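Local coordinates for protein putative thiol-disulfide oxidoreductase (Bacteroides vulgatus, PDB 4GRF) that probably exchanges thiols and disulfides through its C-terminal thioredoxin-like domain, the part crystallised here, as in TlpA-like proteins linked to cytochrome c biogenesis, at residues N25-K30 against G62-G67; Y31-F36 against I113-P118; V68-R73 against V91-D96. All coordinates share one frame; numbering follows the deposited sequence.

Contact 1: N25-K30 against G62-G67; sequences NDFKGK and GFTIYG. With SO4 (sulfate ion), chain E.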
loop_
_atom_site.group_PDB
_atom_site.type_symbol
_atom_site.label_atom_id
_atom_site.label_comp_id
_atom_site.label_asym_id
_atom_site.label_seq_id
_atom_site.Cartn_x
_atom_site.Cartn_y
_atom_site.Cartn_z
ATOM N N ASN A 25 -5.969 -2.688 -9.576
ATOM C CA ASN A 25 -6.949 -2.227 -10.586
ATOM C C ASN A 25 -8.370 -2.108 -10.025
ATOM O O ASN A 25 -9.185 -1.326 -10.523
ATOM C CB ASN A 25 -6.916 -3.183 -11.785
ATOM C CG ASN A 25 -7.853 -2.759 -12.909
ATOM O OD1 ASN A 25 -7.698 -1.674 -13.483
ATOM N ND2 ASN A 25 -8.832 -3.614 -13.228
ATOM N N ASP A 26 -8.671 -2.864 -8.962
ATOM C CA ASP A 26 -9.978 -2.825 -8.353
ATOM C C ASP A 26 -10.307 -1.444 -7.811
ATOM O O ASP A 26 -11.478 -1.125 -7.584
ATOM C CB ASP A 26 -10.092 -3.861 -7.223
ATOM C CG ASP A 26 -10.180 -5.285 -7.732
ATOM O OD1 ASP A 26 -10.594 -5.513 -8.902
ATOM O OD2 ASP A 26 -9.860 -6.199 -6.944
ATOM N N PHE A 27 -9.283 -0.623 -7.620
ATOM C CA PHE A 27 -9.465 0.687 -7.009
ATOM C C PHE A 27 -9.351 1.848 -7.984
ATOM O O PHE A 27 -9.233 3.016 -7.569
ATOM C CB PHE A 27 -8.466 0.847 -5.876
ATOM C CG PHE A 27 -8.589 -0.236 -4.849
ATOM C CD1 PHE A 27 -9.652 -0.241 -3.965
ATOM C CD2 PHE A 27 -7.665 -1.269 -4.800
ATOM C CE1 PHE A 27 -9.786 -1.259 -3.031
ATOM C CE2 PHE A 27 -7.790 -2.283 -3.862
ATOM C CZ PHE A 27 -8.853 -2.282 -2.989
ATOM N N LYS A 28 -9.392 1.536 -9.271
ATOM C CA LYS A 28 -9.511 2.572 -10.269
ATOM C C LYS A 28 -10.691 3.470 -9.916
ATOM O O LYS A 28 -11.749 3.004 -9.455
ATOM C CB LYS A 28 -9.692 1.962 -11.665
ATOM C CG LYS A 28 -8.420 1.375 -12.259
ATOM C CD LYS A 28 -7.650 2.412 -13.051
ATOM C CE LYS A 28 -6.292 1.936 -13.542
ATOM N NZ LYS A 28 -6.194 0.515 -13.947
ATOM N N GLY A 29 -10.496 4.768 -10.108
ATOM C CA GLY A 29 -11.477 5.745 -9.690
ATOM C C GLY A 29 -11.136 6.423 -8.377
ATOM O O GLY A 29 -11.675 7.483 -8.068
ATOM N N LYS A 30 -10.248 5.809 -7.597
ATOM C CA LYS A 30 -9.804 6.377 -6.334
ATOM C C LYS A 30 -8.310 6.657 -6.336
ATOM O O LYS A 30 -7.566 6.052 -7.089
ATOM C CB LYS A 30 -10.091 5.418 -5.182
ATOM C CG LYS A 30 -11.563 5.220 -4.929
ATOM C CD LYS A 30 -11.791 4.306 -3.748
ATOM C CE LYS A 30 -13.277 4.086 -3.537
ATOM N NZ LYS A 30 -13.497 3.420 -2.229
ATOM N N GLY A 62 -12.860 9.466 -2.033
ATOM C CA GLY A 62 -12.258 8.889 -3.228
ATOM C C GLY A 62 -10.808 8.502 -2.977
ATOM O O GLY A 62 -9.932 8.769 -3.806
ATOM N N PHE A 63 -10.573 7.923 -1.801
ATOM C CA PHE A 63 -9.236 7.517 -1.377
ATOM C C PHE A 63 -9.285 6.209 -0.612
ATOM O O PHE A 63 -10.180 5.972 0.202
ATOM C CB PHE A 63 -8.631 8.570 -0.469
ATOM C CG PHE A 63 -7.314 8.163 0.150
ATOM C CD1 PHE A 63 -6.168 8.169 -0.599
ATOM C CD2 PHE A 63 -7.237 7.758 1.484
ATOM C CE1 PHE A 63 -4.964 7.809 -0.040
ATOM C CE2 PHE A 63 -6.044 7.385 2.046
ATOM C CZ PHE A 63 -4.894 7.405 1.292
ATOM N N THR A 64 -8.290 5.361 -0.843
ATOM C CA THR A 64 -8.098 4.217 0.032
ATOM C C THR A 64 -6.603 3.860 0.180
ATOM O O THR A 64 -5.731 4.459 -0.447
ATOM C CB THR A 64 -8.929 2.996 -0.410
ATOM O OG1 THR A 64 -8.943 2.019 0.638
ATOM C CG2 THR A 64 -8.401 2.384 -1.701
ATOM N N ILE A 65 -6.333 2.908 1.066
ATOM C CA ILE A 65 -4.991 2.359 1.207
ATOM C C ILE A 65 -5.044 0.894 0.837
ATOM O O ILE A 65 -5.951 0.139 1.254
ATOM C CB ILE A 65 -4.433 2.534 2.640
ATOM C CG1 ILE A 65 -4.437 4.032 3.041
ATOM C CG2 ILE A 65 -3.044 1.908 2.752
ATOM C CD1 ILE A 65 -3.974 4.320 4.463
ATOM N N TYR A 66 -4.062 0.494 0.029
ATOM C CA TYR A 66 -3.886 -0.876 -0.420
ATOM C C TYR A 66 -2.534 -1.363 0.111
ATOM O O TYR A 66 -1.458 -0.943 -0.344
ATOM C CB TYR A 66 -3.935 -0.912 -1.947
ATOM C CG TYR A 66 -3.816 -2.270 -2.638
ATOM C CD1 TYR A 66 -4.726 -3.291 -2.409
ATOM C CD2 TYR A 66 -2.839 -2.478 -3.600
ATOM C CE1 TYR A 66 -4.634 -4.498 -3.081
ATOM C CE2 TYR A 66 -2.731 -3.675 -4.271
ATOM C CZ TYR A 66 -3.632 -4.681 -4.023
ATOM O OH TYR A 66 -3.516 -5.870 -4.705
ATOM N N GLY A 67 -2.584 -2.207 1.139
ATOM C CA GLY A 67 -1.363 -2.735 1.719
ATOM C C GLY A 67 -0.980 -4.048 1.068
ATOM O O GLY A 67 -1.833 -4.934 0.872
HETATM S S SO4 E . -12.353 0.912 1.146
HETATM O O1 SO4 E . -13.551 1.673 0.723
HETATM O O2 SO4 E . -11.331 1.870 1.652
HETATM O O3 SO4 E . -12.715 -0.040 2.223
HETATM O O4 SO4 E . -11.842 0.140 -0.017
HETATM O O HOH W 1 -12.406 4.238 0.493
#
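Phe-27 drives its ring against strand 63-67, and there the apolar packing is tight: CE2 comes within 3.5 Å of Tyr-66 CD1. With CG anti to its own carbonyl carbon (chi1 -57°), Phe-27 reaches over from the loop and crosses both Tyr-66 and Thr-64 at about a right angle. The two rings meet obliquely, their planes 53° apart. Two residues earlier, the methyl of Thr-64 also approaches this phenyl obliquely, across the ring from CE2, CG2 lying 3.7 Å from Phe-27 CD1. The hydroxyl of Tyr-66 continues past this apolar patch to bond the carbonyl O of Val-22. In the thioredoxin-like fold, 63-69 is an inner strand of the central sheet, and the loop 25-30 that leads into strand 31-37 folds across it through a type II turn from Phe-27 to Lys-30. Gly-29 takes a positive phi in this turn, where a side chain would collide with the preceding carbonyl O. Matters are looser toward the solvent. Lys-30 lays CB and CG along the backbone of Gly-62, CB 3.6 Å from Gly-62 O, and then runs out extended. Its NZ donates to a water at 3.0 Å, which lies 2.8 Å from Phe-63 O and also beside a sulfate, probably left from the crystallisation liquor. Thr-64, its OG1 anti to the backbone N (chi1 -167°), gives a hydrogen bond of 2.6 Å to sulfate O2, so one residue offers a methyl to the phenyl and a hydroxyl to the anion. Tyr-55 and Asn-89 bind the same sulfate, whereas Lys-30 NZ stays 3.4 Å from its O1.

Contact 2: Y31-F36 against I113-P118; sequences YVLVDF and IILVDP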
loop_
_atom_site.group_PDB
_atom_site.type_symbol
_atom_site.label_atom_id
_atom_site.label_comp_id
_atom_site.label_asym_id
_atom_site.label_seq_id
_atom_site.Cartn_x
_atom_site.Cartn_y
_atom_site.Cartn_z
ATOM N N TYR A 31 -7.887 7.625 -5.517
ATOM C CA TYR A 31 -6.494 7.727 -5.141
ATOM C C TYR A 31 -6.217 6.562 -4.198
ATOM O O TYR A 31 -7.026 6.255 -3.333
ATOM C CB TYR A 31 -6.210 9.057 -4.448
ATOM C CG TYR A 31 -6.057 10.188 -5.417
ATOM C CD1 TYR A 31 -4.850 10.427 -6.049
ATOM C CD2 TYR A 31 -7.111 11.054 -5.664
ATOM C CE1 TYR A 31 -4.698 11.484 -6.936
ATOM C CE2 TYR A 31 -6.970 12.101 -6.552
ATOM C CZ TYR A 31 -5.774 12.307 -7.194
ATOM O OH TYR A 31 -5.657 13.354 -8.083
ATOM N N VAL A 32 -5.067 5.918 -4.390
ATOM C CA VAL A 32 -4.693 4.780 -3.580
ATOM C C VAL A 32 -3.267 4.964 -3.102
ATOM O O VAL A 32 -2.365 5.117 -3.910
ATOM C CB VAL A 32 -4.721 3.478 -4.412
ATOM C CG1 VAL A 32 -4.562 2.273 -3.483
ATOM C CG2 VAL A 32 -6.002 3.365 -5.218
ATOM N N LEU A 33 -3.069 4.924 -1.793
ATOM C CA LEU A 33 -1.749 4.800 -1.246
ATOM C C LEU A 33 -1.445 3.317 -1.263
ATOM O O LEU A 33 -2.215 2.512 -0.724
ATOM C CB LEU A 33 -1.730 5.309 0.193
ATOM C CG LEU A 33 -0.491 5.961 0.801
ATOM C CD1 LEU A 33 0.047 7.136 -0.014
ATOM C CD2 LEU A 33 -0.880 6.458 2.185
ATOM N N VAL A 34 -0.357 2.952 -1.921
ATOM C CA VAL A 34 0.088 1.573 -1.939
ATOM C C VAL A 34 1.288 1.443 -0.987
ATOM O O VAL A 34 2.291 2.159 -1.132
ATOM C CB VAL A 34 0.455 1.137 -3.356
ATOM C CG1 VAL A 34 0.838 -0.334 -3.378
ATOM C CG2 VAL A 34 -0.713 1.386 -4.291
ATOM N N ASP A 35 1.118 0.594 0.016
ATOM C CA ASP A 35 2.103 0.383 1.068
ATOM C C ASP A 35 2.672 -1.017 0.958
ATOM O O ASP A 35 1.990 -1.982 1.296
ATOM C CB ASP A 35 1.399 0.549 2.411
ATOM C CG ASP A 35 2.290 0.293 3.577
ATOM O OD1 ASP A 35 3.519 0.365 3.396
ATOM O OD2 ASP A 35 1.742 0.002 4.674
ATOM N N PHE A 36 3.889 -1.130 0.434
ATOM C CA PHE A 36 4.596 -2.399 0.380
ATOM C C PHE A 36 5.371 -2.598 1.687
ATOM O O PHE A 36 6.168 -1.747 2.103
ATOM C CB PHE A 36 5.596 -2.439 -0.774
ATOM C CG PHE A 36 4.993 -2.292 -2.159
ATOM C CD1 PHE A 36 4.774 -1.044 -2.705
ATOM C CD2 PHE A 36 4.705 -3.404 -2.930
ATOM C CE1 PHE A 36 4.251 -0.914 -3.993
ATOM C CE2 PHE A 36 4.196 -3.275 -4.210
ATOM C CZ PHE A 36 3.957 -2.033 -4.727
ATOM N N ILE A 113 6.210 3.336 -0.014
ATOM C CA ILE A 113 4.853 3.873 0.002
ATOM C C ILE A 113 4.693 4.922 -1.097
ATOM O O ILE A 113 5.406 5.936 -1.121
ATOM C CB ILE A 113 4.518 4.505 1.357
ATOM C CG1 ILE A 113 4.810 3.520 2.486
ATOM C CG2 ILE A 113 3.062 4.939 1.381
ATOM C CD1 ILE A 113 4.563 4.083 3.875
ATOM N N ILE A 114 3.761 4.662 -1.999
ATOM C CA ILE A 114 3.535 5.507 -3.156
ATOM C C ILE A 114 2.054 5.893 -3.240
ATOM O O ILE A 114 1.215 5.256 -2.631
ATOM C CB ILE A 114 3.944 4.814 -4.463
ATOM C CG1 ILE A 114 3.135 3.522 -4.675
ATOM C CG2 ILE A 114 5.439 4.494 -4.443
ATOM C CD1 ILE A 114 3.384 2.853 -6.005
ATOM N N LEU A 115 1.755 6.937 -4.008
ATOM C CA LEU A 115 0.390 7.387 -4.233
ATOM C C LEU A 115 0.070 7.208 -5.700
ATOM O O LEU A 115 0.816 7.689 -6.567
ATOM C CB LEU A 115 0.185 8.858 -3.854
ATOM C CG LEU A 115 -1.275 9.351 -3.949
ATOM C CD1 LEU A 115 -2.226 8.529 -3.079
ATOM C CD2 LEU A 115 -1.367 10.833 -3.620
ATOM N N VAL A 116 -0.995 6.459 -5.953
ATOM C CA VAL A 116 -1.502 6.200 -7.300
ATOM C C VAL A 116 -2.799 6.992 -7.539
ATOM O O VAL A 116 -3.675 7.037 -6.686
ATOM C CB VAL A 116 -1.734 4.690 -7.487
ATOM C CG1 VAL A 116 -2.322 4.395 -8.863
ATOM C CG2 VAL A 116 -0.428 3.930 -7.268
ATOM N N ASP A 117 -2.918 7.615 -8.715
ATOM C CA ASP A 117 -4.112 8.421 -9.013
ATOM C C ASP A 117 -5.265 7.552 -9.543
ATOM O O ASP A 117 -5.129 6.343 -9.715
ATOM C CB ASP A 117 -3.744 9.632 -9.909
ATOM C CG ASP A 117 -3.488 9.262 -11.370
ATOM O OD1 ASP A 117 -3.758 8.117 -11.762
ATOM O OD2 ASP A 117 -3.023 10.149 -12.138
ATOM N N PRO A 118 -6.444 8.145 -9.723
ATOM C CA PRO A 118 -7.623 7.340 -10.090
ATOM C C PRO A 118 -7.514 6.645 -11.449
ATOM O O PRO A 118 -8.294 5.736 -11.749
ATOM C CB PRO A 118 -8.754 8.376 -10.068
ATOM C CG PRO A 118 -8.309 9.385 -9.072
ATOM C CD PRO A 118 -6.824 9.496 -9.252
#
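This is an antiparallel strand pairing in the middle of the mixed sheet of the thioredoxin-like domain, where strand 31-37 meets strand 112-116. The two axes come within 4.6 Å and run at 161° to each other. Four backbone bonds hold the pair: Val-32 and Val-116 exchange two, and Val-34 and Ile-114 exchange two, each with the donor in the plane of the accepting carbonyl. The straightest is Val-116 N to Val-32 O, 2.8 Å at 173°. On the face carrying Val-32, Val-34, Ile-114 and Val-116, one diagonal contact links the strands, Val-34 CG2 standing 3.9 Å from Val-116 CG2. Ile-114 holds CG1 in the crowded position between N and carbonyl carbon, which brings it 3.8 Å from Val-34 CB. The other face has Leu-33 CG against Ile-113 CG2 at 3.7 Å, with Leu-132 and Val-136 of helix 129-140 packed on Leu-33. Beyond the last paired residues, Tyr-31 presents one ring face to Pro-118, whose CD sits over its centre, 3.6 Å from the centroid and 7° off the normal, a CH-pi contact, while Asp-117 CB touches CE1. An alanine in place of Tyr-31 would probably cost this proline its aromatic bed and loosen the turn after the strand. At the opposite end Asp-35, its CG anti to the backbone N, lies alongside Ile-113, with OD1 3.5 Å from CG1. OD1 is buried with no partner in the model, near the Cys-41–Cys-44 disulfide; such apolar surroundings would probably raise the carboxyl pKa and favour its protonated form.

Contact 3: V68-R73 against V91-D96; sequences VSTDRR and VLLQKD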
loop_
_atom_site.group_PDB
_atom_site.type_symbol
_atom_site.label_atom_id
_atom_site.label_comp_id
_atom_site.label_asym_id
_atom_site.label_seq_id
_atom_site.Cartn_x
_atom_site.Cartn_y
_atom_site.Cartn_z
ATOM N N VAL A 68 0.303 -4.155 0.716
ATOM C CA VAL A 68 0.832 -5.281 -0.032
ATOM C C VAL A 68 1.994 -5.886 0.714
ATOM O O VAL A 68 3.053 -5.269 0.812
ATOM C CB VAL A 68 1.282 -4.843 -1.437
ATOM C CG1 VAL A 68 1.791 -6.036 -2.232
ATOM C CG2 VAL A 68 0.151 -4.141 -2.158
ATOM N N SER A 69 1.784 -7.076 1.293
ATOM C CA SER A 69 2.844 -7.733 2.067
ATOM C C SER A 69 3.561 -8.814 1.301
ATOM O O SER A 69 2.955 -9.564 0.527
ATOM C CB SER A 69 2.299 -8.333 3.365
ATOM O OG SER A 69 3.293 -9.089 4.045
ATOM N N THR A 70 4.861 -8.881 1.558
ATOM C CA THR A 70 5.732 -9.908 1.033
ATOM C C THR A 70 6.053 -10.977 2.088
ATOM O O THR A 70 6.953 -11.781 1.909
ATOM C CB THR A 70 7.060 -9.300 0.560
ATOM O OG1 THR A 70 7.733 -8.689 1.659
ATOM C CG2 THR A 70 6.841 -8.268 -0.530
ATOM N N ASP A 71 5.307 -11.004 3.169
ATOM C CA ASP A 71 5.564 -11.968 4.242
ATOM C C ASP A 71 5.594 -13.417 3.737
ATOM O O ASP A 71 4.696 -13.854 3.014
ATOM C CB ASP A 71 4.490 -11.842 5.321
ATOM C CG ASP A 71 4.863 -10.836 6.383
ATOM O OD1 ASP A 71 5.831 -11.107 7.116
ATOM O OD2 ASP A 71 4.179 -9.804 6.482
ATOM N N ARG A 72 6.632 -14.162 4.139
ATOM C CA ARG A 72 6.741 -15.569 3.784
ATOM C C ARG A 72 5.717 -16.391 4.563
ATOM O O ARG A 72 5.221 -17.406 4.075
ATOM C CB ARG A 72 8.157 -16.094 4.064
ATOM C CG ARG A 72 9.251 -15.431 3.230
ATOM C CD ARG A 72 10.345 -16.419 2.829
ATOM N NE ARG A 72 10.314 -17.653 3.614
ATOM C CZ ARG A 72 9.961 -18.842 3.129
ATOM N NH1 ARG A 72 9.615 -18.969 1.853
ATOM N NH2 ARG A 72 9.957 -19.911 3.916
ATOM N N ARG A 73 5.367 -15.925 5.742
ATOM C CA ARG A 73 4.384 -16.625 6.527
ATOM C C ARG A 73 3.114 -15.839 6.772
ATOM O O ARG A 73 3.130 -14.776 7.322
ATOM C CB ARG A 73 4.980 -17.042 7.852
ATOM C CG ARG A 73 6.214 -17.882 7.690
ATOM C CD ARG A 73 6.508 -18.662 8.943
ATOM N NE ARG A 73 6.930 -17.800 10.030
ATOM C CZ ARG A 73 6.452 -17.874 11.264
ATOM N NH1 ARG A 73 5.539 -18.789 11.571
ATOM N NH2 ARG A 73 6.893 -17.045 12.198
ATOM N N VAL A 91 -3.537 -7.045 1.416
ATOM C CA VAL A 91 -3.333 -8.297 0.705
ATOM C C VAL A 91 -1.953 -8.873 0.964
ATOM O O VAL A 91 -1.003 -8.153 1.260
ATOM C CB VAL A 91 -3.537 -8.189 -0.819
ATOM C CG1 VAL A 91 -4.953 -7.740 -1.128
ATOM C CG2 VAL A 91 -2.483 -7.285 -1.466
ATOM N N LEU A 92 -1.878 -10.195 0.842
ATOM C CA LEU A 92 -0.626 -10.929 0.901
ATOM C C LEU A 92 -0.319 -11.506 -0.467
ATOM O O LEU A 92 -1.156 -12.214 -1.056
ATOM C CB LEU A 92 -0.756 -12.060 1.920
ATOM C CG LEU A 92 0.476 -12.927 2.141
ATOM C CD1 LEU A 92 1.630 -12.100 2.680
ATOM C CD2 LEU A 92 0.144 -14.067 3.093
ATOM N N LEU A 93 0.876 -11.219 -0.960
ATOM C CA LEU A 93 1.327 -11.742 -2.254
ATOM C C LEU A 93 1.549 -13.251 -2.144
ATOM O O LEU A 93 2.056 -13.758 -1.131
ATOM C CB LEU A 93 2.601 -11.066 -2.712
ATOM C CG LEU A 93 2.483 -9.573 -3.023
ATOM C CD1 LEU A 93 3.836 -8.995 -3.417
ATOM C CD2 LEU A 93 1.438 -9.329 -4.096
ATOM N N GLN A 94 1.142 -13.968 -3.168
ATOM C CA GLN A 94 1.496 -15.385 -3.223
ATOM C C GLN A 94 2.986 -15.472 -3.527
ATOM O O GLN A 94 3.547 -14.615 -4.218
ATOM C CB GLN A 94 0.632 -16.099 -4.243
ATOM C CG GLN A 94 -0.840 -15.790 -4.024
ATOM C CD GLN A 94 -1.762 -16.897 -4.486
ATOM O OE1 GLN A 94 -2.753 -16.643 -5.164
ATOM N NE2 GLN A 94 -1.443 -18.129 -4.116
ATOM N N LYS A 95 3.629 -16.497 -2.967
ATOM C CA LYS A 95 5.070 -16.702 -3.090
ATOM C C LYS A 95 5.574 -16.482 -4.513
ATOM O O LYS A 95 6.569 -15.797 -4.721
ATOM C CB LYS A 95 5.402 -18.133 -2.639
ATOM C CG LYS A 95 6.858 -18.552 -2.751
ATOM C CD LYS A 95 7.017 -19.986 -2.253
ATOM C CE LYS A 95 8.125 -20.729 -2.979
ATOM N NZ LYS A 95 9.464 -20.152 -2.683
ATOM N N ASP A 96 4.869 -17.060 -5.479
ATOM C CA ASP A 96 5.300 -17.030 -6.876
ATOM C C ASP A 96 5.136 -15.671 -7.525
ATOM O O ASP A 96 5.499 -15.502 -8.683
ATOM C CB ASP A 96 4.512 -18.050 -7.697
ATOM C CG ASP A 96 5.040 -19.464 -7.531
ATOM O OD1 ASP A 96 6.075 -19.646 -6.849
ATOM O OD2 ASP A 96 4.417 -20.393 -8.089
HETATM O O HOH W 2 4.517 -13.239 0.412
#
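Ser-69 OG is gripped by two hydrogen bonds, receiving one from Asp-71 N at 2.9 Å and donating the other to Asp-71 OD2 at 2.7 Å. The first closes an ST turn just where the strand ends. It depends on OG standing anti to the backbone N (chi1 174°), which carries it forward along the chain; the second reaches OD2 from above the carboxylate plane. OD2 also accepts from Ala-39 N, so the carboxylate is held from two directions and ties the turn to the loop just after strand 31-37. The main chain of Ser-69 meanwhile makes the parallel pairing. Its N donates to Val-91 O at 3.0 Å, and its O accepts from Leu-93 N in a bond of 172° lying nearly along the C=O axis. One residue thus bonds to both sides of Leu-92. A water bridges the two chains farther on, where they have begun to part, donating to Asp-71 O and Leu-93 O.

Side chains pack on both faces. Leu-92, with CG anti to N, brings CD1 over the turn, 3.5 Å from Asp-71 O and 3.7 Å from Ser-69 OG, so that a methyl lies against the hydrogen-bonded turn. On the reverse face Val-68 CG1 is set into the fork of Leu-93, 3.7 Å from its CG and nearly as close to both its methyls, while Val-68 CG2 meets Val-91 CG2 at 4.2 Å, the two valines running abreast on that face.

The pairing joins the two strands of a beta-alpha-beta unit, 63-69 and the edge strand 89-92. Trp-77 of the connecting helix 74-84 lies against Ser-69, Asp-71 and Leu-92, while Val-98 and Val-101 of helix 95-104 pack on Leu-93, and strand 31-37 flanks Val-68.

How the contacts relate
All three contacts build on one mixed sheet, in which strands 89-92, 63-69, 31-37 and 112-116 lie in that order. Contacts 1 and 2 are neighbours, their centres about 8 Å apart; contact 3 lies at the other end of strand 63-69, about 19 Å from contact 1 and 18 Å from contact 2, centre to centre. Probable backbone hydrogen bonds join them, Tyr-66 N to Leu-33 O and Asp-35 O to Val-68 N. Along the chain contacts 1 and 2 interleave, whereas contact 3 follows contact 1 and falls between the two segments of contact 2. Contacts 1 and 3 share strand 63-69, which lies beside strand 31-37 of contact 2, joining central thioredoxin-like strands distant in sequence.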